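Local coordinates for probable spore coat polysaccharide biosynthesis protein E (Chromobacterium violaceum ATCC 12472, PDB 3G8R) that probably acts as an N-acylneuraminate-9-phosphate synthase and binds zinc, this chain holding its NeuB TIM barrel and SAF domain, at residues I114-S119 / V221-V226; F41-Q46 / A85-N90; T187-Q190 / R196-Y199; A13-G18 / G234-S239; A94-F99 / D105-H110. All blocks are in the same frame, centred on the assembly; numbering follows the deposited sequence.

Contact 1. Residues I114-S119 / V221-V226. With ZN (zinc ion), chain C.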
# COMPACT_ATOMS: atom_id res chain seq x y z
N ILE A 114 5.86 19.58 -19.89
CA ILE A 114 6.62 18.46 -19.28
C ILE A 114 7.18 17.38 -20.27
O ILE A 114 6.59 17.10 -21.33
CB ILE A 114 5.74 17.77 -18.20
CG1 ILE A 114 5.38 18.75 -17.07
CG2 ILE A 114 6.41 16.49 -17.66
CD1 ILE A 114 4.33 18.24 -16.05
N ILE A 115 8.31 16.77 -19.90
CA ILE A 115 8.94 15.74 -20.71
C ILE A 115 8.85 14.35 -20.09
O ILE A 115 9.42 14.11 -19.04
CB ILE A 115 10.44 16.08 -20.99
CG1 ILE A 115 10.55 17.30 -21.90
CG2 ILE A 115 11.18 14.88 -21.63
CD1 ILE A 115 11.88 18.04 -21.83
N LYS A 116 8.15 13.42 -20.73
CA LYS A 116 8.28 12.04 -20.26
C LYS A 116 9.45 11.40 -20.97
O LYS A 116 9.62 11.58 -22.16
CB LYS A 116 7.04 11.18 -20.47
CG LYS A 116 6.65 10.42 -19.22
CD LYS A 116 7.25 9.01 -19.08
CE LYS A 116 6.37 7.98 -19.82
NZ LYS A 116 6.35 6.62 -19.15
N ILE A 117 10.27 10.68 -20.23
CA ILE A 117 11.20 9.77 -20.84
C ILE A 117 10.62 8.35 -20.85
O ILE A 117 10.31 7.79 -19.79
CB ILE A 117 12.50 9.77 -20.05
CG1 ILE A 117 13.11 11.17 -20.09
CG2 ILE A 117 13.49 8.69 -20.56
CD1 ILE A 117 14.44 11.27 -19.34
N ALA A 118 10.49 7.74 -22.01
CA ALA A 118 10.07 6.34 -22.07
C ALA A 118 11.14 5.40 -21.51
O ALA A 118 12.33 5.73 -21.49
CB ALA A 118 9.73 5.96 -23.48
N SER A 119 10.73 4.22 -21.09
CA SER A 119 11.65 3.27 -20.49
C SER A 119 12.70 2.83 -21.47
O SER A 119 13.79 2.43 -21.07
CB SER A 119 10.89 2.04 -19.99
OG SER A 119 9.50 2.29 -19.97
N VAL A 221 1.86 10.20 -8.98
CA VAL A 221 1.71 10.51 -10.41
C VAL A 221 1.38 9.20 -11.04
O VAL A 221 1.96 8.16 -10.69
CB VAL A 221 3.02 10.94 -10.98
CG1 VAL A 221 2.88 11.08 -12.44
CG2 VAL A 221 3.49 12.23 -10.31
N PHE A 222 0.43 9.22 -11.95
CA PHE A 222 -0.15 7.99 -12.44
C PHE A 222 -0.40 8.14 -13.90
O PHE A 222 -1.02 9.09 -14.31
CB PHE A 222 -1.45 7.72 -11.69
CG PHE A 222 -1.26 7.55 -10.20
CD1 PHE A 222 -0.84 6.33 -9.67
CD2 PHE A 222 -1.47 8.62 -9.33
CE1 PHE A 222 -0.63 6.18 -8.29
CE2 PHE A 222 -1.28 8.49 -7.96
CZ PHE A 222 -0.86 7.27 -7.43
N GLU A 223 0.09 7.20 -14.69
CA GLU A 223 -0.06 7.27 -16.14
C GLU A 223 -0.74 6.02 -16.61
O GLU A 223 -0.36 4.93 -16.19
CB GLU A 223 1.30 7.36 -16.80
CG GLU A 223 1.32 7.63 -18.27
CD GLU A 223 2.74 7.57 -18.82
OE1 GLU A 223 2.90 7.35 -20.04
OE2 GLU A 223 3.70 7.72 -18.02
N LYS A 224 -1.74 6.21 -17.47
CA LYS A 224 -2.46 5.12 -18.08
C LYS A 224 -2.75 5.46 -19.54
O LYS A 224 -3.04 6.62 -19.85
CB LYS A 224 -3.77 4.92 -17.34
CG LYS A 224 -4.74 3.98 -18.01
CD LYS A 224 -4.69 2.57 -17.41
CE LYS A 224 -5.50 2.49 -16.10
NZ LYS A 224 -5.67 1.09 -15.66
N HIS A 225 -2.64 4.46 -20.42
CA HIS A 225 -2.99 4.64 -21.84
C HIS A 225 -4.48 4.76 -21.98
O HIS A 225 -5.22 4.08 -21.26
CB HIS A 225 -2.54 3.44 -22.66
CG HIS A 225 -1.08 3.44 -22.99
ND1 HIS A 225 -0.61 3.40 -24.28
CD2 HIS A 225 0.01 3.46 -22.19
CE1 HIS A 225 0.71 3.42 -24.27
NE2 HIS A 225 1.11 3.45 -23.01
N VAL A 226 -4.92 5.61 -22.90
CA VAL A 226 -6.35 5.88 -23.17
C VAL A 226 -6.63 5.83 -24.65
O VAL A 226 -5.71 5.98 -25.45
CB VAL A 226 -6.78 7.26 -22.69
CG1 VAL A 226 -6.69 7.33 -21.20
CG2 VAL A 226 -5.93 8.37 -23.36
ZN ZN C . 3.47 3.22 -22.49
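Lys116 and Glu223 meet across the interior of the TIM barrel of the NeuB family, one from strand 114-117, fourth in the barrel order, the other from strand 221-225, the eighth. The two side chains reach inward from opposite directions and join in a salt bridge, NZ of Lys116 lying 3.1 Å from OE2 of Glu223. As a hydrogen bond it is weak. The lysine lies against the carboxylate with more than its tip, because its CE is also 3.2 Å from OE2 of Glu223. Glu223 gets there as a straight arm, with CG anti to the backbone N (chi1 -172°) and the chain extended beyond it, while the lysine chain bends repeatedly on its way. The backbones stay well apart, 10.5 Å between the CA atoms of Lys116 and Glu223.

Farther out, Ser141 takes a hydrogen bond from the same NZ and is the stronger partner of Lys116. Lys44 adds a long, weak ion pair to OE1 of Glu223. Two residues beyond Glu223 on the same strand, His225 also turns into the barrel and, together with His202, binds the zinc ion; its imidazole delivers NE2 to the metal at 2.4 Å.

Contact 2. Residues F41-Q46 / A85-N90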
# COMPACT_ATOMS: atom_id res chain seq x y z
N PHE A 41 -4.28 16.81 -13.78
CA PHE A 41 -4.43 15.97 -14.91
C PHE A 41 -3.49 16.49 -15.99
O PHE A 41 -3.37 17.70 -16.19
CB PHE A 41 -5.89 16.02 -15.43
CG PHE A 41 -6.90 15.43 -14.49
CD1 PHE A 41 -6.93 14.07 -14.23
CD2 PHE A 41 -7.85 16.25 -13.89
CE1 PHE A 41 -7.89 13.52 -13.39
CE2 PHE A 41 -8.80 15.71 -13.04
CZ PHE A 41 -8.82 14.35 -12.79
N GLY A 42 -2.86 15.55 -16.69
CA GLY A 42 -2.04 15.81 -17.86
C GLY A 42 -2.38 14.83 -18.97
O GLY A 42 -2.77 13.70 -18.72
N PHE A 43 -2.26 15.30 -20.20
CA PHE A 43 -2.45 14.48 -21.38
C PHE A 43 -1.12 14.32 -22.11
O PHE A 43 -0.34 15.25 -22.21
CB PHE A 43 -3.49 15.14 -22.30
CG PHE A 43 -4.59 14.19 -22.71
CD1 PHE A 43 -5.82 14.20 -22.05
CD2 PHE A 43 -4.37 13.24 -23.70
CE1 PHE A 43 -6.80 13.30 -22.40
CE2 PHE A 43 -5.38 12.35 -24.07
CZ PHE A 43 -6.59 12.38 -23.43
N LYS A 44 -0.86 13.12 -22.61
CA LYS A 44 0.46 12.83 -23.18
C LYS A 44 0.46 12.39 -24.66
O LYS A 44 -0.36 11.53 -25.07
CB LYS A 44 1.18 11.81 -22.34
CG LYS A 44 2.66 12.04 -22.33
CD LYS A 44 3.45 10.84 -21.86
CE LYS A 44 3.41 9.72 -22.89
NZ LYS A 44 4.65 8.84 -22.87
N LEU A 45 1.38 12.98 -25.42
CA LEU A 45 1.72 12.60 -26.79
C LEU A 45 3.07 11.93 -26.89
O LEU A 45 3.86 11.95 -25.96
CB LEU A 45 1.80 13.86 -27.62
CG LEU A 45 0.50 14.28 -28.28
CD1 LEU A 45 -0.64 13.36 -27.89
CD2 LEU A 45 0.25 15.70 -27.83
N GLN A 46 3.35 11.34 -28.05
CA GLN A 46 4.66 10.73 -28.32
C GLN A 46 5.25 11.37 -29.55
O GLN A 46 4.64 11.37 -30.59
CB GLN A 46 4.47 9.25 -28.58
CG GLN A 46 4.29 8.47 -27.30
CD GLN A 46 4.22 6.98 -27.52
OE1 GLN A 46 4.48 6.49 -28.61
NE2 GLN A 46 3.86 6.25 -26.48
N ALA A 85 -3.24 22.11 -28.44
CA ALA A 85 -4.13 23.23 -28.33
C ALA A 85 -5.36 22.82 -27.54
O ALA A 85 -5.67 23.44 -26.52
CB ALA A 85 -4.48 23.73 -29.69
N GLU A 86 -6.03 21.75 -27.98
CA GLU A 86 -7.15 21.18 -27.22
C GLU A 86 -6.71 20.75 -25.81
O GLU A 86 -7.27 21.25 -24.83
CB GLU A 86 -7.80 20.00 -27.94
CG GLU A 86 -8.86 20.36 -28.99
CD GLU A 86 -10.19 20.92 -28.44
OE1 GLU A 86 -10.83 20.24 -27.59
OE2 GLU A 86 -10.62 22.02 -28.90
N MSE A 87 -5.73 19.86 -25.70
CA MSE A 87 -5.23 19.48 -24.37
C MSE A 87 -5.36 20.65 -23.41
O MSE A 87 -6.06 20.57 -22.41
CB MSE A 87 -3.77 19.03 -24.42
CG MSE A 87 -3.61 17.61 -24.83
SE MSE A 87 -1.95 17.03 -25.27
CE MSE A 87 -2.59 15.57 -26.03
N LYS A 88 -4.69 21.75 -23.75
CA LYS A 88 -4.65 22.93 -22.89
C LYS A 88 -6.01 23.59 -22.79
O LYS A 88 -6.41 24.00 -21.70
CB LYS A 88 -3.59 23.91 -23.37
CG LYS A 88 -2.17 23.34 -23.30
CD LYS A 88 -1.20 24.15 -24.14
CE LYS A 88 0.15 24.29 -23.44
NZ LYS A 88 0.96 25.41 -24.00
N ALA A 89 -6.71 23.66 -23.91
CA ALA A 89 -8.08 24.16 -23.92
C ALA A 89 -8.95 23.55 -22.82
O ALA A 89 -9.74 24.25 -22.20
CB ALA A 89 -8.70 23.92 -25.24
N ASN A 90 -8.79 22.25 -22.56
CA ASN A 90 -9.61 21.53 -21.58
C ASN A 90 -9.01 21.57 -20.17
O ASN A 90 -9.63 21.11 -19.20
CB ASN A 90 -9.83 20.08 -22.02
CG ASN A 90 -10.61 19.96 -23.32
OD1 ASN A 90 -11.78 19.61 -23.32
ND2 ASN A 90 -9.95 20.22 -24.44
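Met87, modelled as selenomethionine, swings its CG anti to its own carbonyl carbon (chi1 -83°) and then runs out extended, which carries SE and CE off helix 77-89 and down onto Phe43 and Leu45 of strand 40-47. This is the helix-on-barrel layer of the TIM barrel: the helix lies outside the second strand, in the connection leading to strand 93-98. Phe43 and Leu45 both point outward from the sheet to receive it, while Lys44 between them turns away into the barrel and bridges to Glu11.

The two partners meet the selenomethionine at different points along its length. Phe43 crosses it at about a right angle, its CB packing 3.5 Å from CG of Met87. The phenyl ring then leads off from the helix segment, though its CD2 stays near, 3.7 Å from CE of Met87; farther along, the ring packs edge-to-face on Phe92. Leu45, by contrast, comes tip to tip. Its CD2 lies 3.4 Å from CE of Met87. The other methyl, CD1 of Leu45, is 3.5 Å from that same CE, so the terminal methyl faces the fork of the leucine and touches both branches.

No hydrogen bond links helix and strand here; the join is apolar and buried. Within the helical segment, the Asn90 amide turns back toward the preceding turn, where ND2 donates to Glu86 O at 2.9 Å, from well above the carbonyl plane, while Asn90 N bonds to that same oxygen.

Contact 3. Residues T187-Q190 / R196-Y199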
# COMPACT_ATOMS: atom_id res chain seq x y z
N THR A 187 10.05 0.25 -3.52
CA THR A 187 11.48 0.06 -3.68
C THR A 187 12.06 1.35 -4.20
O THR A 187 13.07 1.86 -3.68
CB THR A 187 11.80 -1.08 -4.61
OG1 THR A 187 11.53 -2.31 -3.93
CG2 THR A 187 13.27 -1.06 -5.02
N LEU A 188 11.39 1.92 -5.19
CA LEU A 188 11.90 3.14 -5.76
C LEU A 188 11.82 4.25 -4.77
O LEU A 188 12.75 5.04 -4.66
CB LEU A 188 11.11 3.51 -7.01
CG LEU A 188 11.41 2.66 -8.24
CD1 LEU A 188 10.62 3.17 -9.44
CD2 LEU A 188 12.90 2.68 -8.54
N ARG A 189 10.71 4.32 -4.04
CA ARG A 189 10.52 5.39 -3.06
C ARG A 189 11.61 5.40 -2.00
O ARG A 189 12.12 6.45 -1.62
CB ARG A 189 9.13 5.32 -2.43
CG ARG A 189 9.04 6.05 -1.14
CD ARG A 189 7.63 6.03 -0.59
NE ARG A 189 6.80 7.18 -0.99
CZ ARG A 189 7.23 8.29 -1.62
NH1 ARG A 189 8.52 8.47 -1.95
NH2 ARG A 189 6.34 9.24 -1.91
N GLN A 190 12.00 4.21 -1.55
CA GLN A 190 13.01 4.09 -0.50
C GLN A 190 14.43 4.37 -1.03
O GLN A 190 15.26 4.91 -0.33
CB GLN A 190 12.94 2.71 0.14
CG GLN A 190 11.82 2.48 1.14
CD GLN A 190 11.71 0.99 1.58
OE1 GLN A 190 12.13 0.05 0.87
NE2 GLN A 190 11.16 0.79 2.77
N ARG A 196 9.87 12.74 -6.77
CA ARG A 196 8.49 12.27 -6.85
C ARG A 196 8.45 10.86 -7.42
O ARG A 196 9.15 10.56 -8.40
CB ARG A 196 7.67 13.18 -7.73
CG ARG A 196 6.26 13.35 -7.27
CD ARG A 196 5.74 14.68 -7.76
NE ARG A 196 6.76 15.76 -7.74
CZ ARG A 196 7.26 16.40 -8.82
NH1 ARG A 196 6.85 16.11 -10.06
NH2 ARG A 196 8.19 17.35 -8.65
N ILE A 197 7.65 9.98 -6.83
CA ILE A 197 7.57 8.62 -7.34
C ILE A 197 6.22 8.36 -7.95
O ILE A 197 5.24 8.77 -7.39
CB ILE A 197 7.85 7.60 -6.23
CG1 ILE A 197 9.28 7.78 -5.70
CG2 ILE A 197 7.61 6.12 -6.73
CD1 ILE A 197 10.38 7.53 -6.76
N GLY A 198 6.16 7.69 -9.09
CA GLY A 198 4.86 7.43 -9.73
C GLY A 198 4.77 6.04 -10.31
O GLY A 198 5.67 5.20 -10.10
N TYR A 199 3.69 5.80 -11.06
CA TYR A 199 3.37 4.48 -11.59
C TYR A 199 2.77 4.65 -12.97
O TYR A 199 1.74 5.30 -13.10
CB TYR A 199 2.34 3.79 -10.70
CG TYR A 199 1.85 2.45 -11.24
CD1 TYR A 199 0.55 2.03 -11.07
CD2 TYR A 199 2.71 1.60 -11.96
CE1 TYR A 199 0.11 0.78 -11.60
CE2 TYR A 199 2.30 0.36 -12.47
CZ TYR A 199 1.01 -0.05 -12.29
OH TYR A 199 0.62 -1.28 -12.80
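Leu188 lays its backbone and the root of its side chain against Ile197. Its carbonyl O stands 4.0 Å from CD1 of Ile197, and CB of Leu188 touches that same methyl at 4.1 Å. The leucine also packs on Thr142. Thr187, the residue ahead of it, hydrogen-bonds through OG1 to Gly262 O of the second subunit, so the helix also touches the dimer partner.

Arg189 comes next and meets Ile197 along its flank. CA of Arg189 lies 3.8 Å from CG1 of Ile197, the closest approach of the two segments. These residues belong to the beta-alpha-beta crossover made by strand 164-168, helix 184-191 and strand 196-201, and the short connection after the helix leads into strand 196-201, which the helix covers, here in the TIM-barrel domain and away from the zinc site. CG of Arg189 lies opposite the backbone N, and the chain then bends at chi3 (-92°), folding the guanidinium back until NH1 of Arg189 comes 3.9 Å from CG1 of Ile197.

Ile197 points at the helix with CG1 anti to its carbonyl carbon; chi1 (-62°) brings CG1 against Arg189, and chi2 (-62°) turns CD1 toward Leu188. Ile185, one turn earlier in the helix, packs on the same isoleucine.

Contact 4. Residues A13-G18 / G234-S239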
# COMPACT_ATOMS: atom_id res chain seq x y z
N ALA A 13 -0.63 8.05 -26.81
CA ALA A 13 0.30 7.32 -27.64
C ALA A 13 -0.09 7.56 -29.09
O ALA A 13 -0.13 8.71 -29.54
CB ALA A 13 0.30 5.85 -27.30
N ASN A 14 -0.40 6.50 -29.81
CA ASN A 14 -0.75 6.66 -31.19
C ASN A 14 -2.20 6.39 -31.39
O ASN A 14 -2.65 6.29 -32.51
CB ASN A 14 0.12 5.79 -32.08
CG ASN A 14 1.59 6.19 -32.00
OD1 ASN A 14 1.92 7.35 -32.25
ND2 ASN A 14 2.46 5.25 -31.63
N ASN A 15 -2.93 6.30 -30.29
CA ASN A 15 -4.36 5.96 -30.37
C ASN A 15 -5.23 7.04 -31.00
O ASN A 15 -6.47 6.88 -31.08
CB ASN A 15 -4.92 5.56 -29.01
CG ASN A 15 -4.20 4.38 -28.41
OD1 ASN A 15 -3.87 3.42 -29.10
ND2 ASN A 15 -3.94 4.46 -27.12
N HIS A 16 -4.62 8.14 -31.44
CA HIS A 16 -5.32 9.10 -32.27
C HIS A 16 -5.54 8.44 -33.62
O HIS A 16 -6.35 8.88 -34.43
CB HIS A 16 -4.51 10.37 -32.44
CG HIS A 16 -3.08 10.13 -32.80
ND1 HIS A 16 -2.05 10.31 -31.91
CD2 HIS A 16 -2.50 9.73 -33.96
CE1 HIS A 16 -0.90 10.05 -32.50
NE2 HIS A 16 -1.15 9.69 -33.75
N MSE A 17 -4.78 7.37 -33.84
CA MSE A 17 -4.92 6.49 -34.99
C MSE A 17 -4.52 7.13 -36.32
O MSE A 17 -4.94 6.66 -37.38
CB MSE A 17 -6.34 5.90 -35.08
CG MSE A 17 -6.80 5.14 -33.86
SE MSE A 17 -5.84 3.68 -33.31
CE MSE A 17 -5.68 2.69 -34.78
N GLY A 18 -3.69 8.18 -36.26
CA GLY A 18 -3.35 8.99 -37.42
C GLY A 18 -4.34 10.12 -37.70
O GLY A 18 -4.18 10.86 -38.69
N GLY A 234 -10.85 0.35 -33.41
CA GLY A 234 -10.72 -0.55 -32.26
C GLY A 234 -9.91 0.06 -31.12
O GLY A 234 -9.50 1.23 -31.17
N ILE A 235 -9.69 -0.74 -30.09
CA ILE A 235 -8.84 -0.32 -28.99
C ILE A 235 -7.97 -1.49 -28.57
O ILE A 235 -8.41 -2.66 -28.64
CB ILE A 235 -9.66 0.23 -27.79
CG1 ILE A 235 -8.77 1.04 -26.86
CG2 ILE A 235 -10.43 -0.89 -27.03
CD1 ILE A 235 -9.55 1.94 -25.91
N ASN A 236 -6.75 -1.20 -28.14
CA ASN A 236 -5.95 -2.29 -27.65
C ASN A 236 -6.23 -2.67 -26.22
O ASN A 236 -7.07 -2.11 -25.53
CB ASN A 236 -4.46 -2.10 -27.91
CG ASN A 236 -3.98 -0.74 -27.51
OD1 ASN A 236 -4.20 0.23 -28.23
ND2 ASN A 236 -3.31 -0.66 -26.39
N ASN A 237 -5.47 -3.65 -25.79
CA ASN A 237 -5.77 -4.47 -24.64
C ASN A 237 -5.13 -3.90 -23.35
O ASN A 237 -5.25 -4.48 -22.26
CB ASN A 237 -5.29 -5.89 -24.99
CG ASN A 237 -4.47 -5.92 -26.34
OD1 ASN A 237 -5.01 -5.65 -27.45
ND2 ASN A 237 -3.17 -6.22 -26.23
N TYR A 238 -4.44 -2.76 -23.50
CA TYR A 238 -3.87 -2.01 -22.38
C TYR A 238 -4.25 -0.53 -22.43
O TYR A 238 -3.51 0.31 -21.92
CB TYR A 238 -2.32 -2.14 -22.35
CG TYR A 238 -1.58 -1.92 -23.68
CD1 TYR A 238 -1.46 -2.95 -24.64
CD2 TYR A 238 -0.97 -0.71 -23.96
CE1 TYR A 238 -0.76 -2.75 -25.85
CE2 TYR A 238 -0.27 -0.51 -25.18
CZ TYR A 238 -0.17 -1.52 -26.11
OH TYR A 238 0.53 -1.28 -27.29
N SER A 239 -5.39 -0.20 -23.04
CA SER A 239 -5.80 1.20 -23.15
C SER A 239 -7.21 1.33 -22.68
O SER A 239 -8.06 0.59 -23.13
CB SER A 239 -5.66 1.70 -24.58
OG SER A 239 -4.33 1.49 -25.03
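Asn15 reaches toward the 234-239 loop with CG anti to its carbonyl carbon (chi1 -59°), and its amide arrives between Asn236 and Ser239. Asn236 comes to meet it with its CG between the backbone N and the carbonyl carbon (chi1 48°), which turns the end of the side chain in toward Asn15 although its first bond runs alongside. The two asparagines cross at about a right angle, with their amide planes 39° apart. Which end of the Asn236 amide faces Asn15 is uncertain. Ser239 meets the other end of the Asn15 amide, OG of Ser239 lying 3.7 Å from ND2 of Asn15.

Asn15 has firmer partners elsewhere. ND2 donates to Val226 O, next to His225, and OD1 accepts from Arg69 NH2, which together fix the rotation of the amide. Both segments are loops at the C-terminal mouth of the TIM barrel, one following strand 7-11 and the other following strand 221-225, the first and last strands, which lie side by side in the closed sheet. The side chain of Ser239 is about 8 Å from the zinc ion and packs on His225.

On the first loop a type I turn runs from Asn14 to Met17, and the His16 ring lies with one face over Asn14 O, 3.7 Å from the ring plane. On the second, the end of Asn236 lies over the Tyr238 ring. That ring also meets His225 edge-to-face, and Tyr173 likewise.

Contact 5. Residues A94-F99 / D105-H110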
# COMPACT_ATOMS: atom_id res chain seq x y z
N ALA A 94 -0.09 19.75 -20.75
CA ALA A 94 0.43 19.16 -21.97
C ALA A 94 1.74 18.48 -21.65
O ALA A 94 2.72 19.12 -21.26
CB ALA A 94 0.65 20.23 -22.97
N ILE A 95 1.76 17.17 -21.83
CA ILE A 95 2.93 16.38 -21.52
C ILE A 95 3.31 15.60 -22.76
O ILE A 95 2.43 15.14 -23.48
CB ILE A 95 2.59 15.42 -20.44
CG1 ILE A 95 2.36 16.19 -19.16
CG2 ILE A 95 3.71 14.46 -20.25
CD1 ILE A 95 1.54 15.44 -18.16
N CYS A 96 4.62 15.44 -23.00
CA CYS A 96 5.08 14.72 -24.20
C CYS A 96 6.37 13.89 -24.06
O CYS A 96 7.31 14.25 -23.34
CB CYS A 96 5.21 15.67 -25.38
SG CYS A 96 5.63 14.76 -26.88
N THR A 97 6.40 12.76 -24.77
CA THR A 97 7.57 11.90 -24.81
C THR A 97 8.26 12.00 -26.17
O THR A 97 7.75 11.49 -27.19
CB THR A 97 7.19 10.45 -24.60
OG1 THR A 97 6.37 10.36 -23.44
CG2 THR A 97 8.40 9.56 -24.43
N PRO A 98 9.44 12.62 -26.18
CA PRO A 98 10.26 12.69 -27.36
C PRO A 98 11.08 11.42 -27.47
O PRO A 98 11.43 10.82 -26.47
CB PRO A 98 11.22 13.81 -27.01
CG PRO A 98 11.49 13.55 -25.56
CD PRO A 98 10.17 13.09 -24.99
N PHE A 99 11.43 11.01 -28.67
CA PHE A 99 12.34 9.87 -28.79
C PHE A 99 13.59 10.29 -29.52
O PHE A 99 14.58 9.56 -29.47
CB PHE A 99 11.65 8.69 -29.47
CG PHE A 99 10.51 8.14 -28.69
CD1 PHE A 99 10.66 6.98 -27.95
CD2 PHE A 99 9.28 8.79 -28.68
CE1 PHE A 99 9.60 6.46 -27.20
CE2 PHE A 99 8.23 8.30 -27.95
CZ PHE A 99 8.38 7.13 -27.20
N ASP A 105 13.32 19.50 -29.61
CA ASP A 105 13.27 20.83 -30.21
C ASP A 105 11.82 21.18 -30.41
O ASP A 105 11.35 22.25 -30.01
CB ASP A 105 13.98 20.84 -31.54
CG ASP A 105 15.49 20.90 -31.39
OD1 ASP A 105 15.97 21.74 -30.60
OD2 ASP A 105 16.20 20.13 -32.08
N LEU A 106 11.12 20.23 -31.02
CA LEU A 106 9.73 20.37 -31.34
C LEU A 106 8.89 20.58 -30.08
O LEU A 106 8.04 21.49 -30.03
CB LEU A 106 9.27 19.13 -32.08
CG LEU A 106 8.40 19.28 -33.32
CD1 LEU A 106 7.55 18.01 -33.54
CD2 LEU A 106 7.52 20.54 -33.27
N ILE A 107 9.10 19.74 -29.06
CA ILE A 107 8.40 19.93 -27.80
C ILE A 107 8.49 21.37 -27.32
O ILE A 107 7.51 21.90 -26.84
CB ILE A 107 8.91 18.98 -26.69
CG1 ILE A 107 8.19 17.62 -26.74
CG2 ILE A 107 8.74 19.61 -25.29
CD1 ILE A 107 8.97 16.51 -26.05
N GLU A 108 9.66 22.00 -27.48
CA GLU A 108 9.86 23.41 -27.10
C GLU A 108 8.94 24.37 -27.87
O GLU A 108 8.23 25.21 -27.27
CB GLU A 108 11.32 23.83 -27.34
CG GLU A 108 12.38 22.94 -26.70
CD GLU A 108 12.77 23.35 -25.29
OE1 GLU A 108 13.74 22.77 -24.76
OE2 GLU A 108 12.11 24.26 -24.72
N ALA A 109 8.97 24.23 -29.20
CA ALA A 109 8.14 25.04 -30.08
C ALA A 109 6.65 24.99 -29.72
O ALA A 109 5.91 26.01 -29.83
CB ALA A 109 8.34 24.60 -31.50
N HIS A 110 6.21 23.82 -29.27
CA HIS A 110 4.81 23.61 -29.00
C HIS A 110 4.42 24.13 -27.63
O HIS A 110 3.25 24.18 -27.30
CB HIS A 110 4.51 22.15 -29.15
CG HIS A 110 4.49 21.69 -30.57
ND1 HIS A 110 4.07 20.43 -30.94
CD2 HIS A 110 4.79 22.35 -31.72
CE1 HIS A 110 4.15 20.32 -32.26
NE2 HIS A 110 4.57 21.47 -32.75
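Ile107 thrusts its longer branch at strand 93-98 and lodges against Cys96 and Pro98. Both CG1 and CD1 touch the cysteine: CG1 of Ile107 lies 3.8 Å from CB of Cys96 and equally far from SG of Cys96, with CD1 barely more distant from either. CD1, one bond farther out, goes on to the proline, 3.6 Å from CB of Pro98. There the methyl sits over one face of the pyrrolidine ring, near its centre, with CD and CG of Pro98 only slightly farther off than CB. Pro98 and Ile107 pass each other at a slant, whereas the cysteine presents the side of its short CB-SG bond.

That presentation follows from chi1 of Cys96 (-175°), which sets SG beside the carbonyl carbon and lays CB and sulfur together along the isoleucine. With CG2 of Ile107 opposite the backbone N, CG1 takes the position that faces Cys96.

Strand 93-98, helix 101-109 and strand 114-117 form one beta-alpha-beta unit of the TIM barrel, and this apolar contact is where its helix sits down on its first strand. Cys96 and Pro98 face outward to it, while Thr97 between them points inward. The neighbouring strand 40-47 sends Tyr47 into the same layer, touching Cys96, Leu106 and Ile107, and its hydroxyl pairs with ND1 of His110. On the outer side of the helix, Asp105 makes a salt bridge to Arg130.

In the fold
Contact 4 opens first, in the loop after strand 7-11, and closes last, in the loop after strand 221-225, so the other four all nest inside it. Within that span, contact 2 closes first, setting helix 77-89 against the second strand; contact 5 follows in series and seats helix 101-109 on the third. Contact 1 then opens on the fourth strand and closes on the eighth, spanning the barrel interior, with contact 3 nested inside its loop, where helix 184-191 returns to the seventh strand. None cross. Contacts 2, 3 and 5 fasten helices outside, contact 1 ties the inside, and contact 4 joins the barrel's first and last loops.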